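Local coordinates for 5-formaminoimidazole-4-carboxamide-1-(beta)-D-ribofuranosyl 5'-monophosphate synthetase (Methanocaldococcus jannaschii, PDB 2R7L), which catalyses the ATP- and formate-dependent, folate-independent formylation of AICAR to FAICAR, a late step of de novo purine biosynthesis, at residues 65-70 with 76-81; 97-102 with 106-111; 234-239 with 249-254. All blocks are in the same frame, centred on the assembly; numbering follows the deposited sequence.

Contact 1. Residues 65-70 with 76-81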
loop_
_atom_site.group_PDB
_atom_site.type_symbol
_atom_site.label_atom_id
_atom_site.label_comp_id
_atom_site.label_asym_id
_atom_site.label_seq_id
_atom_site.Cartn_x
_atom_site.Cartn_y
_atom_site.Cartn_z
ATOM N N ILE A 65 28.359 -9.384 11.464
ATOM C CA ILE A 65 29.627 -10.085 11.671
ATOM C C ILE A 65 30.765 -9.093 11.467
ATOM O O ILE A 65 31.115 -8.784 10.330
ATOM C CB ILE A 65 29.814 -11.238 10.672
ATOM C CG1 ILE A 65 28.661 -12.232 10.777
ATOM C CG2 ILE A 65 31.148 -11.936 10.904
ATOM C CD1 ILE A 65 28.777 -13.416 9.830
ATOM N N TYR A 66 31.320 -8.579 12.562
ATOM C CA TYR A 66 32.431 -7.635 12.487
ATOM C C TYR A 66 33.767 -8.313 12.154
ATOM O O TYR A 66 34.094 -9.367 12.697
ATOM C CB TYR A 66 32.564 -6.858 13.795
ATOM C CG TYR A 66 31.561 -5.748 13.948
ATOM C CD1 TYR A 66 31.935 -4.423 13.779
ATOM C CD2 TYR A 66 30.234 -6.022 14.257
ATOM C CE1 TYR A 66 31.017 -3.400 13.916
ATOM C CE2 TYR A 66 29.306 -5.006 14.391
ATOM C CZ TYR A 66 29.703 -3.698 14.220
ATOM O OH TYR A 66 28.783 -2.686 14.352
ATOM N N VAL A 67 34.523 -7.701 11.244
ATOM C CA VAL A 67 35.883 -8.141 10.934
ATOM C C VAL A 67 36.863 -7.004 11.209
ATOM O O VAL A 67 36.472 -5.839 11.253
ATOM C CB VAL A 67 36.031 -8.607 9.469
ATOM C CG1 VAL A 67 35.319 -9.922 9.256
ATOM C CG2 VAL A 67 35.522 -7.539 8.498
ATOM N N ASP A 68 38.134 -7.342 11.411
ATOM C CA ASP A 68 39.153 -6.328 11.676
ATOM C C ASP A 68 39.367 -5.446 10.451
ATOM O O ASP A 68 39.474 -4.223 10.558
ATOM C CB ASP A 68 40.468 -6.985 12.103
ATOM C CG ASP A 68 40.462 -7.401 13.564
ATOM O OD1 ASP A 68 40.975 -8.499 13.870
ATOM O OD2 ASP A 68 39.939 -6.632 14.403
ATOM N N ASN A 69 39.420 -6.093 9.291
ATOM C CA ASN A 69 39.519 -5.433 7.998
ATOM C C ASN A 69 38.757 -6.298 7.013
ATOM O O ASN A 69 38.725 -7.523 7.170
ATOM C CB ASN A 69 40.984 -5.324 7.556
ATOM C CG ASN A 69 41.790 -4.372 8.424
ATOM O OD1 ASN A 69 41.642 -3.151 8.334
ATOM N ND2 ASN A 69 42.656 -4.930 9.269
ATOM N N PHE A 70 38.153 -5.683 5.997
ATOM C CA PHE A 70 37.316 -6.436 5.065
ATOM C C PHE A 70 38.088 -7.556 4.386
ATOM O O PHE A 70 37.499 -8.451 3.777
ATOM C CB PHE A 70 36.673 -5.530 4.007
ATOM C CG PHE A 70 35.517 -4.709 4.516
ATOM C CD1 PHE A 70 34.984 -3.691 3.742
ATOM C CD2 PHE A 70 34.975 -4.939 5.773
ATOM C CE1 PHE A 70 33.922 -2.929 4.202
ATOM C CE2 PHE A 70 33.912 -4.177 6.237
ATOM C CZ PHE A 70 33.387 -3.172 5.453
ATOM N N GLU A 76 38.766 -18.511 7.412
ATOM C CA GLU A 76 37.933 -19.679 7.649
ATOM C C GLU A 76 37.014 -19.448 8.843
ATOM O O GLU A 76 35.955 -20.060 8.942
ATOM C CB GLU A 76 38.805 -20.916 7.870
ATOM C CG GLU A 76 38.474 -22.078 6.942
ATOM C CD GLU A 76 37.133 -22.712 7.246
ATOM O OE1 GLU A 76 36.810 -22.871 8.445
ATOM O OE2 GLU A 76 36.409 -23.061 6.288
ATOM N N GLU A 77 37.419 -18.556 9.742
ATOM C CA GLU A 77 36.594 -18.198 10.889
ATOM C C GLU A 77 35.285 -17.545 10.450
ATOM O O GLU A 77 34.231 -17.778 11.046
ATOM C CB GLU A 77 37.352 -17.249 11.819
ATOM C CG GLU A 77 36.530 -16.765 13.004
ATOM C CD GLU A 77 37.178 -15.607 13.744
ATOM O OE1 GLU A 77 38.384 -15.356 13.528
ATOM O OE2 GLU A 77 36.480 -14.949 14.547
ATOM N N ILE A 78 35.364 -16.722 9.406
ATOM C CA ILE A 78 34.208 -15.975 8.920
ATOM C C ILE A 78 33.293 -16.861 8.086
ATOM O O ILE A 78 32.071 -16.754 8.168
ATOM C CB ILE A 78 34.638 -14.743 8.098
ATOM C CG1 ILE A 78 35.575 -13.853 8.923
ATOM C CG2 ILE A 78 33.422 -13.968 7.596
ATOM C CD1 ILE A 78 35.032 -13.460 10.282
ATOM N N GLN A 79 33.886 -17.741 7.287
ATOM C CA GLN A 79 33.107 -18.682 6.499
ATOM C C GLN A 79 32.261 -19.581 7.399
ATOM O O GLN A 79 31.176 -20.013 7.007
ATOM C CB GLN A 79 34.019 -19.548 5.636
ATOM C CG GLN A 79 34.969 -18.781 4.737
ATOM C CD GLN A 79 35.656 -19.686 3.735
ATOM O OE1 GLN A 79 35.048 -20.616 3.204
ATOM N NE2 GLN A 79 36.929 -19.414 3.466
ATOM N N GLU A 80 32.766 -19.865 8.598
ATOM C CA GLU A 80 32.069 -20.746 9.534
ATOM C C GLU A 80 30.836 -20.100 10.139
ATOM O O GLU A 80 29.762 -20.697 10.153
ATOM C CB GLU A 80 33.005 -21.253 10.638
ATOM C CG GLU A 80 33.298 -22.747 10.542
ATOM C CD GLU A 80 32.091 -23.607 10.888
ATOM O OE1 GLU A 80 31.454 -23.347 11.931
ATOM O OE2 GLU A 80 31.780 -24.545 10.122
ATOM N N LYS A 81 30.996 -18.883 10.648
ATOM C CA LYS A 81 29.867 -18.118 11.148
ATOM C C LYS A 81 28.760 -18.039 10.098
ATOM O O LYS A 81 27.587 -18.216 10.416
ATOM C CB LYS A 81 30.304 -16.713 11.544
ATOM C CG LYS A 81 31.435 -16.679 12.544
ATOM C CD LYS A 81 31.675 -15.258 13.021
ATOM C CE LYS A 81 32.823 -15.185 14.009
ATOM N NZ LYS A 81 33.057 -13.786 14.448
#

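Contact 2. Residues 97-102 with 106-111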
loop_
_atom_site.group_PDB
_atom_site.type_symbol
_atom_site.label_atom_id
_atom_site.label_comp_id
_atom_site.label_asym_id
_atom_site.label_seq_id
_atom_site.Cartn_x
_atom_site.Cartn_y
_atom_site.Cartn_z
ATOM N N ALA A 97 36.364 -8.091 -4.524
ATOM C CA ALA A 97 37.635 -7.393 -4.366
ATOM C C ALA A 97 38.294 -7.664 -3.020
ATOM O O ALA A 97 39.460 -8.049 -2.966
ATOM C CB ALA A 97 37.459 -5.894 -4.576
ATOM N N TYR A 98 37.553 -7.450 -1.935
ATOM C CA TYR A 98 38.108 -7.592 -0.589
ATOM C C TYR A 98 38.403 -9.048 -0.230
ATOM O O TYR A 98 39.328 -9.335 0.531
ATOM C CB TYR A 98 37.162 -7.001 0.449
ATOM C CG TYR A 98 37.294 -5.511 0.670
ATOM C CD1 TYR A 98 36.247 -4.648 0.365
ATOM C CD2 TYR A 98 38.452 -4.969 1.209
ATOM C CE1 TYR A 98 36.353 -3.288 0.582
ATOM C CE2 TYR A 98 38.568 -3.607 1.429
ATOM C CZ TYR A 98 37.514 -2.773 1.111
ATOM O OH TYR A 98 37.619 -1.420 1.326
ATOM N N CYS A 99 37.608 -9.961 -0.771
ATOM C CA CYS A 99 37.791 -11.382 -0.513
ATOM C C CYS A 99 38.933 -11.925 -1.368
ATOM O O CYS A 99 39.763 -12.698 -0.893
ATOM C CB CYS A 99 36.493 -12.141 -0.815
ATOM S SG CYS A 99 36.521 -13.920 -0.478
ATOM N N GLY A 100 38.957 -11.500 -2.628
ATOM C CA GLY A 100 39.926 -11.970 -3.599
ATOM C C GLY A 100 39.271 -12.937 -4.553
ATOM O O GLY A 100 38.781 -13.981 -4.139
ATOM N N LEU A 101 39.257 -12.595 -5.833
ATOM C CA LEU A 101 38.575 -13.414 -6.834
ATOM C C LEU A 101 39.072 -14.861 -6.869
ATOM O O LEU A 101 38.319 -15.778 -7.210
ATOM C CB LEU A 101 38.686 -12.777 -8.220
ATOM C CG LEU A 101 38.100 -13.597 -9.369
ATOM C CD1 LEU A 101 36.601 -13.839 -9.174
ATOM C CD2 LEU A 101 38.368 -12.922 -10.701
ATOM N N ASP A 102 40.338 -15.067 -6.525
ATOM C CA ASP A 102 40.881 -16.418 -6.490
ATOM C C ASP A 102 40.374 -17.157 -5.258
ATOM O O ASP A 102 39.925 -18.297 -5.355
ATOM C CB ASP A 102 42.408 -16.401 -6.548
ATOM C CG ASP A 102 42.933 -16.288 -7.972
ATOM O OD1 ASP A 102 42.176 -16.611 -8.914
ATOM O OD2 ASP A 102 44.099 -15.880 -8.150
ATOM N N ASN A 106 37.809 -20.771 -5.239
ATOM C CA ASN A 106 38.214 -22.059 -4.665
ATOM C C ASN A 106 38.629 -22.085 -3.183
ATOM O O ASN A 106 39.183 -23.074 -2.709
ATOM C CB ASN A 106 39.291 -22.725 -5.537
ATOM C CG ASN A 106 40.295 -21.730 -6.102
ATOM O OD1 ASN A 106 40.932 -20.978 -5.362
ATOM N ND2 ASN A 106 40.450 -21.738 -7.423
ATOM N N SER A 107 38.344 -21.018 -2.448
ATOM C CA SER A 107 38.672 -20.972 -1.026
ATOM C C SER A 107 37.479 -20.529 -0.165
ATOM O O SER A 107 37.511 -20.652 1.060
ATOM C CB SER A 107 39.875 -20.054 -0.797
ATOM O OG SER A 107 40.021 -19.700 0.569
ATOM N N PHE A 108 36.428 -20.021 -0.808
ATOM C CA PHE A 108 35.265 -19.488 -0.084
ATOM C C PHE A 108 34.122 -20.499 -0.041
ATOM O O PHE A 108 33.277 -20.531 -0.933
ATOM C CB PHE A 108 34.790 -18.168 -0.708
ATOM C CG PHE A 108 33.904 -17.362 0.194
ATOM C CD1 PHE A 108 32.553 -17.226 -0.076
ATOM C CD2 PHE A 108 34.421 -16.751 1.319
ATOM C CE1 PHE A 108 31.734 -16.485 0.761
ATOM C CE2 PHE A 108 33.605 -16.011 2.160
ATOM C CZ PHE A 108 32.264 -15.879 1.878
ATOM N N LEU A 109 34.103 -21.324 1.003
ATOM C CA LEU A 109 33.131 -22.411 1.105
ATOM C C LEU A 109 31.825 -21.968 1.765
ATOM O O LEU A 109 31.526 -22.350 2.898
ATOM C CB LEU A 109 33.737 -23.599 1.856
ATOM C CG LEU A 109 34.903 -24.313 1.169
ATOM C CD1 LEU A 109 35.554 -25.309 2.118
ATOM C CD2 LEU A 109 34.434 -25.000 -0.105
ATOM N N VAL A 110 31.057 -21.154 1.048
ATOM C CA VAL A 110 29.751 -20.695 1.504
ATOM C C VAL A 110 28.860 -20.598 0.283
ATOM O O VAL A 110 29.289 -20.091 -0.748
ATOM C CB VAL A 110 29.834 -19.317 2.184
ATOM C CG1 VAL A 110 28.524 -18.989 2.910
ATOM C CG2 VAL A 110 30.996 -19.273 3.153
ATOM N N PRO A 111 27.623 -21.116 0.377
ATOM C CA PRO A 111 26.706 -21.023 -0.753
ATOM C C PRO A 111 26.609 -19.581 -1.238
ATOM O O PRO A 111 26.637 -18.654 -0.430
ATOM C CB PRO A 111 25.378 -21.489 -0.156
ATOM C CG PRO A 111 25.775 -22.415 0.933
ATOM C CD PRO A 111 27.020 -21.824 1.519
#

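Contact 3. Residues 234-239 with 249-254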
loop_
_atom_site.group_PDB
_atom_site.type_symbol
_atom_site.label_atom_id
_atom_site.label_comp_id
_atom_site.label_asym_id
_atom_site.label_seq_id
_atom_site.Cartn_x
_atom_site.Cartn_y
_atom_site.Cartn_z
ATOM N N ASP A 234 32.942 14.780 -14.757
ATOM C CA ASP A 234 31.645 15.471 -14.750
ATOM C C ASP A 234 31.729 16.851 -14.086
ATOM O O ASP A 234 30.892 17.723 -14.334
ATOM C CB ASP A 234 30.553 14.587 -14.141
ATOM C CG ASP A 234 30.176 13.439 -15.056
ATOM O OD1 ASP A 234 29.974 13.698 -16.266
ATOM O OD2 ASP A 234 30.101 12.282 -14.581
ATOM N N GLY A 235 32.753 17.059 -13.266
ATOM C CA GLY A 235 33.068 18.416 -12.774
ATOM C C GLY A 235 33.840 19.251 -13.791
ATOM O O GLY A 235 33.578 20.449 -13.958
ATOM N N LEU A 236 34.785 18.609 -14.481
ATOM C CA LEU A 236 35.629 19.265 -15.484
ATOM C C LEU A 236 34.815 19.891 -16.614
ATOM O O LEU A 236 34.973 21.069 -16.935
ATOM C CB LEU A 236 36.628 18.257 -16.074
ATOM C CG LEU A 236 37.619 18.777 -17.124
ATOM C CD1 LEU A 236 38.305 20.028 -16.610
ATOM C CD2 LEU A 236 38.655 17.715 -17.466
ATOM N N VAL A 237 33.948 19.089 -17.215
ATOM C CA VAL A 237 33.155 19.510 -18.356
ATOM C C VAL A 237 32.045 20.461 -17.961
ATOM O O VAL A 237 31.299 20.941 -18.817
ATOM C CB VAL A 237 32.563 18.312 -19.093
ATOM C CG1 VAL A 237 33.690 17.443 -19.666
ATOM C CG2 VAL A 237 31.682 17.507 -18.151
ATOM N N ARG A 238 31.946 20.756 -16.671
ATOM C CA ARG A 238 31.000 21.767 -16.213
ATOM C C ARG A 238 31.690 23.119 -16.044
ATOM O O ARG A 238 31.069 24.099 -15.617
ATOM C CB ARG A 238 30.322 21.350 -14.906
ATOM C CG ARG A 238 29.060 22.156 -14.618
ATOM C CD ARG A 238 28.458 21.796 -13.287
ATOM N NE ARG A 238 27.133 22.392 -13.127
ATOM C CZ ARG A 238 26.840 23.362 -12.266
ATOM N NH1 ARG A 238 27.776 23.856 -11.467
ATOM N NH2 ARG A 238 25.600 23.827 -12.193
ATOM N N ILE A 239 32.982 23.155 -16.363
ATOM C CA ILE A 239 33.737 24.412 -16.445
ATOM C C ILE A 239 33.619 24.896 -17.886
ATOM O O ILE A 239 33.815 24.111 -18.814
ATOM C CB ILE A 239 35.219 24.186 -16.097
ATOM C CG1 ILE A 239 35.350 23.584 -14.697
ATOM C CG2 ILE A 239 36.024 25.492 -16.172
ATOM C CD1 ILE A 239 36.754 23.108 -14.370
ATOM N N ILE A 249 44.644 20.717 -16.391
ATOM C CA ILE A 249 43.888 19.700 -15.679
ATOM C C ILE A 249 43.597 18.515 -16.589
ATOM O O ILE A 249 43.178 18.685 -17.733
ATOM C CB ILE A 249 42.571 20.295 -15.118
ATOM C CG1 ILE A 249 41.822 19.280 -14.246
ATOM C CG2 ILE A 249 41.691 20.818 -16.251
ATOM C CD1 ILE A 249 40.652 19.889 -13.484
ATOM N N ASN A 250 43.843 17.312 -16.083
ATOM C CA ASN A 250 43.523 16.102 -16.825
ATOM C C ASN A 250 42.234 15.488 -16.298
ATOM O O ASN A 250 41.971 15.533 -15.093
ATOM C CB ASN A 250 44.660 15.088 -16.704
ATOM C CG ASN A 250 45.978 15.627 -17.221
ATOM O OD1 ASN A 250 46.948 15.748 -16.470
ATOM N ND2 ASN A 250 46.018 15.965 -18.507
ATOM N N PRO A 251 41.422 14.921 -17.201
ATOM C CA PRO A 251 40.210 14.233 -16.770
ATOM C C PRO A 251 40.513 12.941 -16.023
ATOM O O PRO A 251 41.492 12.253 -16.322
ATOM C CB PRO A 251 39.495 13.913 -18.089
ATOM C CG PRO A 251 40.587 13.868 -19.111
ATOM C CD PRO A 251 41.576 14.911 -18.667
ATOM N N SER A 252 39.678 12.635 -15.042
ATOM C CA SER A 252 39.665 11.319 -14.433
ATOM C C SER A 252 38.226 10.822 -14.418
ATOM O O SER A 252 37.289 11.611 -14.551
ATOM C CB SER A 252 40.244 11.364 -13.024
ATOM O OG SER A 252 39.736 12.474 -12.317
ATOM N N TYR A 253 38.057 9.515 -14.265
ATOM C CA TYR A 253 36.748 8.887 -14.410
ATOM C C TYR A 253 36.421 7.998 -13.210
ATOM O O TYR A 253 35.987 6.861 -13.363
ATOM C CB TYR A 253 36.702 8.098 -15.724
ATOM C CG TYR A 253 36.861 8.981 -16.945
ATOM C CD1 TYR A 253 35.760 9.329 -17.720
ATOM C CD2 TYR A 253 38.110 9.483 -17.314
ATOM C CE1 TYR A 253 35.894 10.140 -18.831
ATOM C CE2 TYR A 253 38.253 10.307 -18.428
ATOM C CZ TYR A 253 37.142 10.627 -19.180
ATOM O OH TYR A 253 37.266 11.439 -20.282
ATOM N N VAL A 254 36.638 8.535 -12.014
ATOM C CA VAL A 254 36.367 7.811 -10.782
ATOM C C VAL A 254 34.865 7.797 -10.474
ATOM O O VAL A 254 34.255 8.858 -10.305
ATOM C CB VAL A 254 37.095 8.472 -9.599
ATOM C CG1 VAL A 254 36.852 7.684 -8.316
ATOM C CG2 VAL A 254 38.585 8.590 -9.888
#

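Contact 1. Residues 65-70 with 76-81
Ile65, on strand 63-66, and Val67, two residues on, pack against Ile78 and Lys81, on one flank of helix 76-84. This helix lies on the beta-alpha-beta path between strand 63-66 and strand 87-89, the two outermost strands of a four-stranded parallel sheet of Rossmann-like order, 3-2-1-4.

The purely apolar contacts centre on the delta methyl of Ile78. Val67 stands roughly perpendicular to Ile78 and sets CG1 3.7 Å from Ile78 CD1. Ile65 meets the same methyl less closely, with its CG2 at 4.2 Å from Ile78 CD1.

The second kind of contact uses the aliphatic part of a charged side chain. Ile65 and Lys81 lie side by side but point opposite ways: CG2 of Ile65 lies 4.0 Å from Lys81 CD, and CD1 of Ile65 is equally far from Lys81 CB. Beyond CG the lysine is fully extended (chi3 -179°), which carries its ammonium past the isoleucine. There it forms a long salt bridge, NZ to OE2 of Glu77, at 3.6 Å and within the helix itself.

Behind these side chains, the backbone of Ile65 and Val67 is hydrogen-bonded to strand 43-47. Methyl and methylene packing thus joins the helix to the sheet edge, while the lysine supplies carbon to the interface, its charge loosely paired by the long contact to Glu77.

Contact 2. Residues 97-102 with 106-111
Cys99 and Phe108 meet in a sulfur-aromatic contact, beside the glycine turn between helix 93-99 and helix 101-106 in the Rossmann-like domain. SG of Cys99 lies 4.0 Å from Phe108 CD2 and 4.6 Å from the ring centroid, an oblique approach 37° off the ring normal. Both side chains turn away from their own backbone nitrogens, the cysteine with chi1 at -177°, and in this way the sulfur and the ring bridge backbones whose CA atoms are 8.5 Å apart.

A backbone hydrogen bond makes the second link. Asn106 N donates to Asp102 O at 3.3 Å, the i to i+4 spacing of an alpha-helix, and the bond is rather bent, with 138° at the hydrogen. It ties Asn106 back to the first turn of helix 101-106.

One shell out, several groups position these partners. Gly100 follows helix 93-99 and is the N-cap of helix 101-106; its positive phi turns the chain between the two helices, and a side chain here would collide with the carbonyl oxygen of Cys99. Asn103 ND2 in turn binds the Cys99 carbonyl oxygen. The carboxylate of Asp102 points to another partner, forming a salt bridge with Arg120. Around the phenylalanine, Phe95 makes an edge-to-face pair with the ring, and Gln79 and Leu82 of helix 76-84 also pack on this side chain. Past Phe108 the chain bends in an inverse gamma turn centred on Leu109, which brings the next valine back to the ring: Val110 CG2 sits 3.7 Å above one face of Phe108, displaced toward the rim.

Contact 3. Residues 234-239 with 249-254
Leu236 and Pro251 mark the closest backbone approach, their CA atoms 6.9 Å apart. Leu236 is the last residue of the short helix 233-236 and opens a type I beta turn to Ile239, closed by Ile239 N donating to Leu236 O at 2.9 Å. Opposite it, residues 249-251 run extended toward strand 253-263.

Leu236 carries the whole side-chain contact, one methyl to each partner. CG is anti to the backbone N (chi1 -179°), directing the branch at the facing chain. Its CD1 comes 3.5 Å from Ile249 CG2, a close fit for two methyls, and 3.9 Å from Ile249 CD1, the two side chains running alongside in opposed senses. CD2 instead meets the proline, 3.9 Å from Pro251 CB. Cutting Leu236 back to an alanine would probably open a gap at the helix end, leaving Ile249 and Pro251 without the methyls they pack against.

Pro240 of a neighbouring subunit packs on both Leu236 and Pro251, while Arg238, within the turn, reaches a bound ATP and Glu230 of another subunit. Backbone hydrogen bonds between Ser252 and Ile233 and between Val254 and Ser231 draw the extended segment alongside the start of helix 233-236, just where strand 253-263 joins strand 219-230 as an outer strand, within this chain, of the antiparallel sheet.

Contacts 1 and 2 are neighbours in the Rossmann-like domain, their centres 12 Å apart. Gln79 joins them: its NE2 lies 2.8 Å from Ser107 O, a probable hydrogen bond. Phe70 also meets Tyr98 edge-to-face. Both contacts stand back from the AICAR site, beyond its immediate shell, with the side chains of Val67 and Cys99 about 13 and 12 Å from the bound nucleotide. Contact 3 stands apart in the ATP-grasp region, its centre 38 Å from that of contact 1 and 35 Å from that of contact 2. It lies by the ATP site instead: Tyr253 touches ATP, and the side chain of Pro251 is about 9 Å from a bound ATP.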